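Long-range contacts in fructooligosaccharide ABC transporter substrate-binding protein FusA (PDB 5G62), which binds short- and long-chain fructooligosaccharides, with a preference for tetrasaccharides and larger, and delivers them to its membrane ABC transporter for import: residues R299-G304 against V419-R424; G216-T221 against I481-Y486; K147-E152 against E165-G170. The protein carries 2 engineered substitutions. All coordinates share one frame; numbering follows the deposited sequence.

Contact 1: residues R299-G304 against V419-R424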
loop_
_atom_site.group_PDB
_atom_site.type_symbol
_atom_site.label_atom_id
_atom_site.label_comp_id
_atom_site.label_asym_id
_atom_site.label_seq_id
_atom_site.Cartn_x
_atom_site.Cartn_y
_atom_site.Cartn_z
ATOM N N ARG A 299 -10.249 -7.816 6.038
ATOM C CA ARG A 299 -9.693 -6.474 6.140
ATOM C C ARG A 299 -8.169 -6.493 6.080
ATOM O O ARG A 299 -7.530 -7.287 6.745
ATOM C CB ARG A 299 -10.165 -5.843 7.448
ATOM C CG ARG A 299 -11.678 -5.607 7.437
ATOM C CD ARG A 299 -12.216 -5.047 8.740
ATOM N NE ARG A 299 -11.752 -3.686 8.969
ATOM C CZ ARG A 299 -12.016 -2.958 10.048
ATOM N NH1 ARG A 299 -12.754 -3.455 11.041
ATOM N NH2 ARG A 299 -11.533 -1.728 10.135
ATOM N N THR A 300 -7.578 -5.617 5.270
ATOM C CA THR A 300 -6.162 -5.374 5.486
ATOM C C THR A 300 -5.982 -4.621 6.830
ATOM O O THR A 300 -6.941 -4.172 7.471
ATOM C CB THR A 300 -5.516 -4.542 4.343
ATOM O OG1 THR A 300 -5.843 -3.157 4.514
ATOM C CG2 THR A 300 -5.956 -4.972 2.926
ATOM N N ASN A 301 -4.731 -4.510 7.256
ATOM C CA ASN A 301 -4.357 -3.660 8.379
ATOM C C ASN A 301 -3.785 -2.331 7.906
ATOM O O ASN A 301 -3.136 -1.650 8.682
ATOM C CB ASN A 301 -3.370 -4.401 9.285
ATOM C CG ASN A 301 -3.916 -5.783 9.722
ATOM O OD1 ASN A 301 -5.073 -5.876 10.143
ATOM N ND2 ASN A 301 -3.110 -6.839 9.560
ATOM N N GLY A 302 -3.982 -1.984 6.620
ATOM C CA GLY A 302 -3.539 -0.699 6.105
ATOM C C GLY A 302 -4.340 0.488 6.664
ATOM O O GLY A 302 -5.452 0.361 7.169
ATOM N N MET A 303 -3.741 1.674 6.591
ATOM C CA MET A 303 -4.415 2.867 7.094
ATOM C C MET A 303 -3.748 4.092 6.470
ATOM O O MET A 303 -2.697 3.988 5.832
ATOM C CB MET A 303 -4.388 2.930 8.631
ATOM C CG MET A 303 -2.995 3.185 9.209
ATOM S SD MET A 303 -2.872 3.283 11.022
ATOM C CE MET A 303 -4.056 4.553 11.438
ATOM N N GLY A 304 -4.369 5.261 6.672
ATOM C CA GLY A 304 -3.841 6.485 6.109
ATOM C C GLY A 304 -2.801 7.145 7.004
ATOM O O GLY A 304 -2.937 8.326 7.360
ATOM N N VAL A 419 -15.163 -6.756 13.084
ATOM C CA VAL A 419 -15.295 -5.429 13.685
ATOM C C VAL A 419 -13.935 -4.735 13.839
ATOM O O VAL A 419 -13.836 -3.504 13.726
ATOM C CB VAL A 419 -16.048 -5.574 15.026
ATOM C CG1 VAL A 419 -15.868 -4.356 15.922
ATOM C CG2 VAL A 419 -17.528 -5.842 14.745
ATOM N N ASN A 420 -12.882 -5.490 14.085
ATOM C CA ASN A 420 -11.549 -4.932 14.228
ATOM C C ASN A 420 -10.587 -5.439 13.154
ATOM O O ASN A 420 -10.753 -6.537 12.614
ATOM C CB ASN A 420 -10.993 -5.254 15.613
ATOM C CG ASN A 420 -11.711 -4.471 16.709
ATOM O OD1 ASN A 420 -12.431 -5.045 17.500
ATOM N ND2 ASN A 420 -11.533 -3.157 16.722
ATOM N N ASN A 421 -9.591 -4.617 12.842
ATOM C CA ASN A 421 -8.356 -5.090 12.223
ATOM C C ASN A 421 -7.165 -4.868 13.207
ATOM O O ASN A 421 -7.352 -4.609 14.405
ATOM C CB ASN A 421 -8.166 -4.443 10.834
ATOM C CG ASN A 421 -7.964 -2.901 10.886
ATOM O OD1 ASN A 421 -7.997 -2.286 11.971
ATOM N ND2 ASN A 421 -7.716 -2.298 9.719
ATOM N N TYR A 422 -5.951 -5.064 12.723
ATOM C CA TYR A 422 -4.828 -5.054 13.636
ATOM C C TYR A 422 -4.277 -3.614 13.738
ATOM O O TYR A 422 -3.955 -3.010 12.709
ATOM C CB TYR A 422 -3.736 -6.044 13.191
ATOM C CG TYR A 422 -2.745 -6.287 14.296
ATOM C CD1 TYR A 422 -2.968 -7.263 15.265
ATOM C CD2 TYR A 422 -1.626 -5.467 14.430
ATOM C CE1 TYR A 422 -2.069 -7.443 16.332
ATOM C CE2 TYR A 422 -0.757 -5.619 15.475
ATOM C CZ TYR A 422 -0.964 -6.605 16.432
ATOM O OH TYR A 422 -0.061 -6.719 17.473
ATOM N N PRO A 423 -4.203 -3.052 14.934
ATOM C CA PRO A 423 -3.796 -1.649 15.076
ATOM C C PRO A 423 -2.325 -1.470 14.764
ATOM O O PRO A 423 -1.528 -2.400 14.787
ATOM C CB PRO A 423 -4.090 -1.330 16.547
ATOM C CG PRO A 423 -3.935 -2.582 17.225
ATOM C CD PRO A 423 -4.364 -3.684 16.247
ATOM N N ARG A 424 -1.980 -0.216 14.507
ATOM C CA ARG A 424 -0.622 0.216 14.235
ATOM C C ARG A 424 0.034 0.429 15.592
ATOM O O ARG A 424 -0.171 1.460 16.230
ATOM C CB ARG A 424 -0.644 1.489 13.393
ATOM C CG ARG A 424 0.727 1.908 12.836
ATOM C CD ARG A 424 1.388 0.832 12.006
ATOM N NE ARG A 424 0.524 0.344 10.925
ATOM C CZ ARG A 424 0.397 0.892 9.706
ATOM N NH1 ARG A 424 1.059 1.998 9.358
ATOM N NH2 ARG A 424 -0.416 0.330 8.820
HETATM O O HOH W 1 -1.134 -1.921 11.255
HETATM O O HOH W 2 -6.913 0.474 9.790
HETATM O O HOH W 3 -0.597 1.278 5.888
#
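The guanidinium of Arg299 and the side-chain amide of Asn421 lie stacked, their planes 24° apart. The same face of Arg299 carries the backbone N of Asn421, offset toward the rim. At the edge, in plane, sits Val419 O. Arg299 NH1 reaches this carbonyl at 2.9 Å, but the bond is bent and weak. NH1 has a stronger partner in the carbonyl of Asn418. The guanidinium of Arg424 has Met303 SD centred over one face, 4.3 Å above the plane. Met303 SD also touches Arg424 CB at 3.7 Å. Two waters occupy the edge of this guanidinium. One accepts from NE and donates to Asn301 O. The other accepts from NH2 and from Met303 N. NH2 also makes a long, weak bond to Asn301 O.

The contact joins two irregular loops of a bacterial solute-binding protein 1 family member. The first precedes strand 305-306, and the second links helices 399-412 and 429-456. The Thr300 side chain is about 7 Å from that of the substrate-binding Trp270, so the first loop runs near the sugar site.

Amides make the two firm bonds. Asn421 ND2 donates to Thr300 O at 3.0 Å, on a lone pair and close to its own amide plane. A water bridges ND2 to Gly302 O as well. Asn421 CG stands between its backbone N and carbonyl carbon (chi1 65°), which turns the amide toward Thr300. Tyr422 N donates to Asn301 OD1 at 2.8 Å, from above the carbonyl plane. Tyr422 CB lies 3.3 Å from Asn301 OD1, while the ring leads away toward helix 475-491. Asn301 ND2 is bonded to Asp208 and to Leu210 O, which fixes the flip of the amide. Thr300 OG1 accepts from Gly302 N in an ST turn and also bonds His133 O.

Contact 2: residues G216-T221 against I481-Y486. With CA (calcium ion), chain E.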
loop_
_atom_site.group_PDB
_atom_site.type_symbol
_atom_site.label_atom_id
_atom_site.label_comp_id
_atom_site.label_asym_id
_atom_site.label_seq_id
_atom_site.Cartn_x
_atom_site.Cartn_y
_atom_site.Cartn_z
ATOM N N GLY A 216 -11.763 -11.215 19.655
ATOM C CA GLY A 216 -10.564 -10.539 20.125
ATOM C C GLY A 216 -9.288 -11.345 20.016
ATOM O O GLY A 216 -8.259 -10.916 20.526
ATOM N N LYS A 217 -9.323 -12.497 19.369
ATOM C CA LYS A 217 -8.159 -13.353 19.193
ATOM C C LYS A 217 -7.514 -13.070 17.842
ATOM O O LYS A 217 -8.165 -13.176 16.791
ATOM C CB LYS A 217 -8.566 -14.827 19.276
ATOM C CG LYS A 217 -7.651 -15.722 20.082
ATOM C CD LYS A 217 -8.237 -17.139 20.225
ATOM C CE LYS A 217 -8.969 -17.327 21.566
ATOM N NZ LYS A 217 -9.684 -18.639 21.675
ATOM N N VAL A 218 -6.243 -12.703 17.879
ATOM C CA VAL A 218 -5.446 -12.503 16.673
ATOM C C VAL A 218 -5.234 -13.845 15.979
ATOM O O VAL A 218 -4.907 -14.838 16.621
ATOM C CB VAL A 218 -4.098 -11.861 17.038
ATOM C CG1 VAL A 218 -3.190 -11.764 15.840
ATOM C CG2 VAL A 218 -4.318 -10.439 17.659
ATOM N N ASP A 219 -5.425 -13.858 14.671
ATOM C CA ASP A 219 -5.432 -15.077 13.872
ATOM C C ASP A 219 -4.388 -14.955 12.765
ATOM O O ASP A 219 -4.532 -14.126 11.860
ATOM C CB ASP A 219 -6.835 -15.320 13.280
ATOM C CG ASP A 219 -6.912 -16.609 12.400
ATOM O OD1 ASP A 219 -5.980 -17.381 12.495
ATOM O OD2 ASP A 219 -7.888 -16.823 11.649
ATOM N N PHE A 220 -3.349 -15.783 12.839
ATOM C CA PHE A 220 -2.431 -15.941 11.707
ATOM C C PHE A 220 -3.134 -16.727 10.597
ATOM O O PHE A 220 -3.554 -17.865 10.804
ATOM C CB PHE A 220 -1.144 -16.661 12.152
ATOM C CG PHE A 220 -0.170 -16.935 11.042
ATOM C CD1 PHE A 220 0.623 -15.929 10.546
ATOM C CD2 PHE A 220 -0.060 -18.211 10.487
ATOM C CE1 PHE A 220 1.534 -16.187 9.559
ATOM C CE2 PHE A 220 0.844 -18.476 9.471
ATOM C CZ PHE A 220 1.632 -17.458 9.016
ATOM N N THR A 221 -3.295 -16.105 9.437
ATOM C CA THR A 221 -4.204 -16.655 8.419
ATOM C C THR A 221 -3.613 -17.820 7.618
ATOM O O THR A 221 -4.366 -18.590 7.023
ATOM C CB THR A 221 -4.599 -15.563 7.432
ATOM O OG1 THR A 221 -3.414 -14.992 6.867
ATOM C CG2 THR A 221 -5.459 -14.445 8.100
ATOM N N ILE A 481 3.294 -12.621 20.721
ATOM C CA ILE A 481 3.719 -11.222 20.744
ATOM C C ILE A 481 2.666 -10.309 20.100
ATOM O O ILE A 481 2.335 -9.252 20.652
ATOM C CB ILE A 481 5.089 -11.063 20.074
ATOM C CG1 ILE A 481 6.168 -11.702 20.947
ATOM C CG2 ILE A 481 5.419 -9.565 19.813
ATOM C CD1 ILE A 481 7.479 -11.797 20.285
ATOM N N LYS A 482 2.115 -10.705 18.940
ATOM C CA LYS A 482 1.094 -9.889 18.281
ATOM C C LYS A 482 -0.147 -9.780 19.154
ATOM O O LYS A 482 -0.775 -8.718 19.226
ATOM C CB LYS A 482 0.718 -10.463 16.904
ATOM C CG LYS A 482 1.805 -10.381 15.857
ATOM C CD LYS A 482 2.071 -8.941 15.453
ATOM C CE LYS A 482 3.097 -8.864 14.338
ATOM N NZ LYS A 482 3.132 -7.532 13.673
ATOM N N GLN A 483 -0.489 -10.865 19.844
ATOM C CA GLN A 483 -1.633 -10.844 20.744
ATOM C C GLN A 483 -1.359 -9.940 21.951
ATOM O O GLN A 483 -2.250 -9.230 22.412
ATOM C CB GLN A 483 -1.997 -12.265 21.184
ATOM C CG GLN A 483 -3.281 -12.364 22.021
ATOM C CD GLN A 483 -4.564 -12.102 21.197
ATOM O OE1 GLN A 483 -4.814 -12.759 20.186
ATOM N NE2 GLN A 483 -5.361 -11.126 21.631
ATOM N N LYS A 484 -0.132 -9.948 22.454
ATOM C CA LYS A 484 0.209 -9.056 23.577
ATOM C C LYS A 484 -0.051 -7.605 23.217
ATOM O O LYS A 484 -0.765 -6.891 23.926
ATOM C CB LYS A 484 1.676 -9.226 23.976
ATOM C CG LYS A 484 2.138 -8.296 25.107
ATOM C CD LYS A 484 3.560 -8.622 25.531
ATOM C CE LYS A 484 4.591 -8.025 24.588
ATOM N NZ LYS A 484 5.988 -8.247 24.987
ATOM N N TYR A 485 0.516 -7.151 22.103
ATOM C CA TYR A 485 0.352 -5.758 21.710
ATOM C C TYR A 485 -1.088 -5.416 21.333
ATOM O O TYR A 485 -1.520 -4.297 21.587
ATOM C CB TYR A 485 1.307 -5.414 20.574
ATOM C CG TYR A 485 2.685 -5.228 21.100
ATOM C CD1 TYR A 485 3.066 -4.017 21.695
ATOM C CD2 TYR A 485 3.610 -6.272 21.061
ATOM C CE1 TYR A 485 4.350 -3.854 22.227
ATOM C CE2 TYR A 485 4.881 -6.121 21.576
ATOM C CZ TYR A 485 5.248 -4.923 22.165
ATOM O OH TYR A 485 6.510 -4.792 22.674
ATOM N N TYR A 486 -1.854 -6.359 20.776
ATOM C CA TYR A 486 -3.269 -6.085 20.536
ATOM C C TYR A 486 -4.005 -5.849 21.857
ATOM O O TYR A 486 -4.782 -4.894 21.989
ATOM C CB TYR A 486 -3.940 -7.217 19.753
ATOM C CG TYR A 486 -5.409 -6.926 19.485
ATOM C CD1 TYR A 486 -5.788 -6.113 18.423
ATOM C CD2 TYR A 486 -6.401 -7.441 20.300
ATOM C CE1 TYR A 486 -7.095 -5.813 18.179
ATOM C CE2 TYR A 486 -7.745 -7.160 20.061
ATOM C CZ TYR A 486 -8.080 -6.333 18.997
ATOM O OH TYR A 486 -9.381 -6.004 18.762
HETATM CA CA CA E . -4.654 -19.425 12.173
HETATM O O HOH W 4 -3.921 -15.560 19.471
HETATM O O HOH W 5 -3.516 -18.600 14.253
HETATM O O HOH W 6 -4.575 -21.711 13.599
HETATM O O HOH W 7 -6.632 -20.094 13.781
#
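One glutamine amide bonds the backbone on both sides of Lys217. Gln483 OE1 accepts from Val218 N at 2.7 Å, on a lone pair. Gln483 NE2 donates to Gly216 O at 3.1 Å, in the carbonyl plane. Both bonds are nearly straight. Gln483 CG is anti to its backbone N (chi1 -174°) and the chain then bends at chi2, which carries the amide across to the strand. A water donates to both Gln483 OE1 and Val218 O, and NE2 is also bonded to Asp487.

Val218 supplies the apolar part. Its CG2 methyl meets Tyr486 CB at 3.9 Å and lies oblique to the ring. The Val218 N bond also brings Gln483 OE1 to 3.4 Å from Val218 CB.

Asp219 and Phe220, next along the strand, bind a calcium ion. Asp219 OD1 lies 2.5 Å from the metal, and Phe220 O lies 2.4 Å from it. Asp223, Asn224 and three waters complete this site.

Strand 218-220 runs at 154° to the 481-486 part of helix 475-491, with the axes 8.9 Å apart at closest approach. The strand pairs with strand 210-212 in a two-stranded antiparallel sheet. Val218 also touches Leu479, earlier in the same helix. Phe220 reaches Leu475 of that helix, and Met442 and Ile446 of helix 429-456. The small sheet thus rests against helices 429-456 and 475-491.

Contact 3: residues K147-E152 against E165-G170. With CA (calcium ion), chain F.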
loop_
_atom_site.group_PDB
_atom_site.type_symbol
_atom_site.label_atom_id
_atom_site.label_comp_id
_atom_site.label_asym_id
_atom_site.label_seq_id
_atom_site.Cartn_x
_atom_site.Cartn_y
_atom_site.Cartn_z
ATOM N N LYS A 147 -20.458 -9.911 -21.870
ATOM C CA LYS A 147 -21.549 -9.564 -22.764
ATOM C C LYS A 147 -21.429 -10.305 -24.084
ATOM O O LYS A 147 -22.414 -10.844 -24.574
ATOM C CB LYS A 147 -21.580 -8.054 -22.995
ATOM C CG LYS A 147 -22.146 -7.245 -21.813
ATOM C CD LYS A 147 -21.734 -5.755 -21.937
ATOM C CE LYS A 147 -22.306 -4.897 -20.827
ATOM N NZ LYS A 147 -21.692 -3.554 -20.898
ATOM N N LYS A 148 -20.224 -10.359 -24.647
ATOM C CA LYS A 148 -19.997 -11.031 -25.917
ATOM C C LYS A 148 -20.364 -12.516 -25.843
ATOM O O LYS A 148 -20.874 -13.077 -26.808
ATOM C CB LYS A 148 -18.534 -10.866 -26.328
ATOM C CG LYS A 148 -18.205 -11.499 -27.630
ATOM C CD LYS A 148 -16.796 -11.164 -28.058
ATOM C CE LYS A 148 -16.425 -11.907 -29.345
ATOM N NZ LYS A 148 -15.721 -10.997 -30.281
ATOM N N LEU A 149 -20.087 -13.166 -24.723
ATOM C CA LEU A 149 -20.301 -14.596 -24.581
ATOM C C LEU A 149 -21.658 -14.939 -23.985
ATOM O O LEU A 149 -21.968 -16.122 -23.863
ATOM C CB LEU A 149 -19.182 -15.212 -23.726
ATOM C CG LEU A 149 -17.764 -15.125 -24.296
ATOM C CD1 LEU A 149 -16.731 -15.603 -23.299
ATOM C CD2 LEU A 149 -17.632 -15.878 -25.621
ATOM N N GLY A 150 -22.473 -13.953 -23.628
ATOM C CA GLY A 150 -23.780 -14.236 -23.063
ATOM C C GLY A 150 -23.747 -14.773 -21.646
ATOM O O GLY A 150 -24.591 -15.598 -21.288
ATOM N N LEU A 151 -22.776 -14.342 -20.836
ATOM C CA LEU A 151 -22.570 -14.809 -19.472
ATOM C C LEU A 151 -23.040 -13.762 -18.465
ATOM O O LEU A 151 -22.877 -12.568 -18.680
ATOM C CB LEU A 151 -21.091 -15.110 -19.209
ATOM C CG LEU A 151 -20.402 -16.108 -20.146
ATOM C CD1 LEU A 151 -18.917 -16.105 -19.986
ATOM C CD2 LEU A 151 -20.953 -17.490 -19.969
ATOM N N GLU A 152 -23.596 -14.213 -17.353
ATOM C CA GLU A 152 -23.900 -13.333 -16.241
ATOM C C GLU A 152 -22.666 -13.142 -15.353
ATOM O O GLU A 152 -21.775 -13.985 -15.312
ATOM C CB GLU A 152 -25.065 -13.916 -15.443
ATOM C CG GLU A 152 -26.379 -13.929 -16.221
ATOM C CD GLU A 152 -27.489 -14.609 -15.450
ATOM O OE1 GLU A 152 -27.198 -15.124 -14.351
ATOM O OE2 GLU A 152 -28.643 -14.640 -15.933
ATOM N N GLU A 165 -13.424 -20.483 -17.716
ATOM C CA GLU A 165 -13.317 -21.534 -18.727
ATOM C C GLU A 165 -13.949 -21.076 -20.049
ATOM O O GLU A 165 -13.424 -21.366 -21.122
ATOM C CB GLU A 165 -13.962 -22.836 -18.219
ATOM C CG GLU A 165 -13.171 -23.553 -17.128
ATOM C CD GLU A 165 -13.913 -24.791 -16.524
ATOM O OE1 GLU A 165 -15.127 -24.911 -16.691
ATOM O OE2 GLU A 165 -13.296 -25.622 -15.857
ATOM N N ALA A 166 -15.055 -20.341 -19.983
ATOM C CA ALA A 166 -15.623 -19.748 -21.179
ATOM C C ALA A 166 -14.642 -18.757 -21.819
ATOM O O ALA A 166 -14.500 -18.723 -23.041
ATOM C CB ALA A 166 -16.951 -19.080 -20.839
ATOM N N PHE A 167 -13.910 -17.991 -20.998
ATOM C CA PHE A 167 -12.891 -17.086 -21.528
ATOM C C PHE A 167 -11.804 -17.862 -22.263
ATOM O O PHE A 167 -11.298 -17.396 -23.284
ATOM C CB PHE A 167 -12.238 -16.239 -20.415
ATOM C CG PHE A 167 -13.136 -15.206 -19.779
ATOM C CD1 PHE A 167 -14.379 -14.889 -20.314
ATOM C CD2 PHE A 167 -12.714 -14.535 -18.621
ATOM C CE1 PHE A 167 -15.210 -13.913 -19.713
ATOM C CE2 PHE A 167 -13.530 -13.556 -18.014
ATOM C CZ PHE A 167 -14.787 -13.262 -18.556
ATOM N N LYS A 168 -11.417 -19.030 -21.739
ATOM C CA LYS A 168 -10.434 -19.873 -22.404
ATOM C C LYS A 168 -11.026 -20.576 -23.635
ATOM O O LYS A 168 -10.495 -20.464 -24.735
ATOM C CB LYS A 168 -9.872 -20.910 -21.426
ATOM C CG LYS A 168 -8.881 -21.843 -22.099
ATOM C CD LYS A 168 -8.388 -22.960 -21.167
ATOM C CE LYS A 168 -9.365 -24.110 -20.996
ATOM N NZ LYS A 168 -8.672 -25.353 -20.557
ATOM N N ASN A 169 -12.144 -21.289 -23.468
ATOM C CA ASN A 169 -12.745 -22.079 -24.549
ATOM C C ASN A 169 -13.562 -21.262 -25.559
ATOM O O ASN A 169 -13.694 -21.679 -26.718
ATOM C CB ASN A 169 -13.622 -23.172 -23.938
ATOM C CG ASN A 169 -12.825 -24.149 -23.140
ATOM O OD1 ASN A 169 -11.742 -24.549 -23.559
ATOM N ND2 ASN A 169 -13.319 -24.521 -21.978
ATOM N N GLY A 170 -14.124 -20.129 -25.158
ATOM C CA GLY A 170 -14.971 -19.354 -26.029
ATOM C C GLY A 170 -14.313 -18.283 -26.865
ATOM O O GLY A 170 -15.021 -17.599 -27.604
HETATM CA CA CA F . -8.999 -19.765 -26.568
HETATM O O HOH W 8 -9.510 -17.662 -25.324
HETATM O O HOH W 9 -7.707 -17.969 -27.718
HETATM O O HOH W 10 -7.018 -19.905 -25.160
HETATM O O HOH W 11 -8.495 -22.258 -26.568
HETATM O O HOH W 12 -7.691 -20.947 -28.453
#
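Leu149 meets Phe167 obliquely, with its CD1 methyl at the ring edge. CD1 lies in the ring plane, 3.9 Å from Phe167 CD1. The same methyl packs against the backbone of the facing helix, 3.8 Å from Ala166 O. Leu149 CD2 approaches Gly170 O at 3.7 Å. The two methyls of Leu149 thus spread over the C-terminal end of the helix in van der Waals contact, one at Ala166 and Phe167, the other at Gly170. Leu149 CG is anti to the carbonyl carbon (chi1 -63°), and CB points at the facing segment.

Leu151 comes in beside it. Its CD1 touches Ala166 CB at 3.7 Å and lies oblique to the Phe167 ring, 4.3 Å from Phe167 CE1. The two leucines are thus arranged around Ala166 and Phe167, and Ala166 CB also meets Leu149 CD1 more loosely. No hydrogen bond crosses between the segments. The contact is apolar and lies at the surface.

Gly150 separates the leucines. It has positive phi and closes a Schellman motif after helix 143-149. The chain turns there, so that both leucines face the same helix.

The facing helix ends at a calcium ion. Lys168 O binds the metal at 2.5 Å, and Asp171 also coordinates it. One of its five water ligands donates to Phe167 O. Helix 157-169 leads into the EF-hand calcium loop that starts around Asp171. Two natural ligand positions of it, Ala179 and Ala180, are engineered here, and Ala180 lies near the Phe167 side chain.

Helices 143-149 and 157-169 are consecutive in the chain. Leu146 of the first helix packs on both Leu151 and Phe167, and Trp145 meets Phe167 edge-to-face. Pro172 lies against Leu149, just beyond the second helix. On helix 157-169, Glu165 forms a salt bridge with Lys240, which follows helix 225-239.

From the N terminus, contact 3 closes first. It closes a short loop between the consecutive helices 143-149 and 157-169. Contact 2 opens next, at 216-221, and closes only at 481-486, near the C terminus. Contact 1 is nested inside that long loop, between 299-304 and 419-424. Contacts 1 and 2 touch, their centres 12 Å apart. Tyr422 OH probably bonds Lys482 O, and Pro423 packs on Tyr486. Together they tie a loop near the sugar site, and the loop before helix 429-456, to the small sheet and the last helix. Contact 3 is remote, its centre 37 Å from contact 1 and 43 Å from contact 2. Contacts 2 and 3 each include ligands of a different calcium ion.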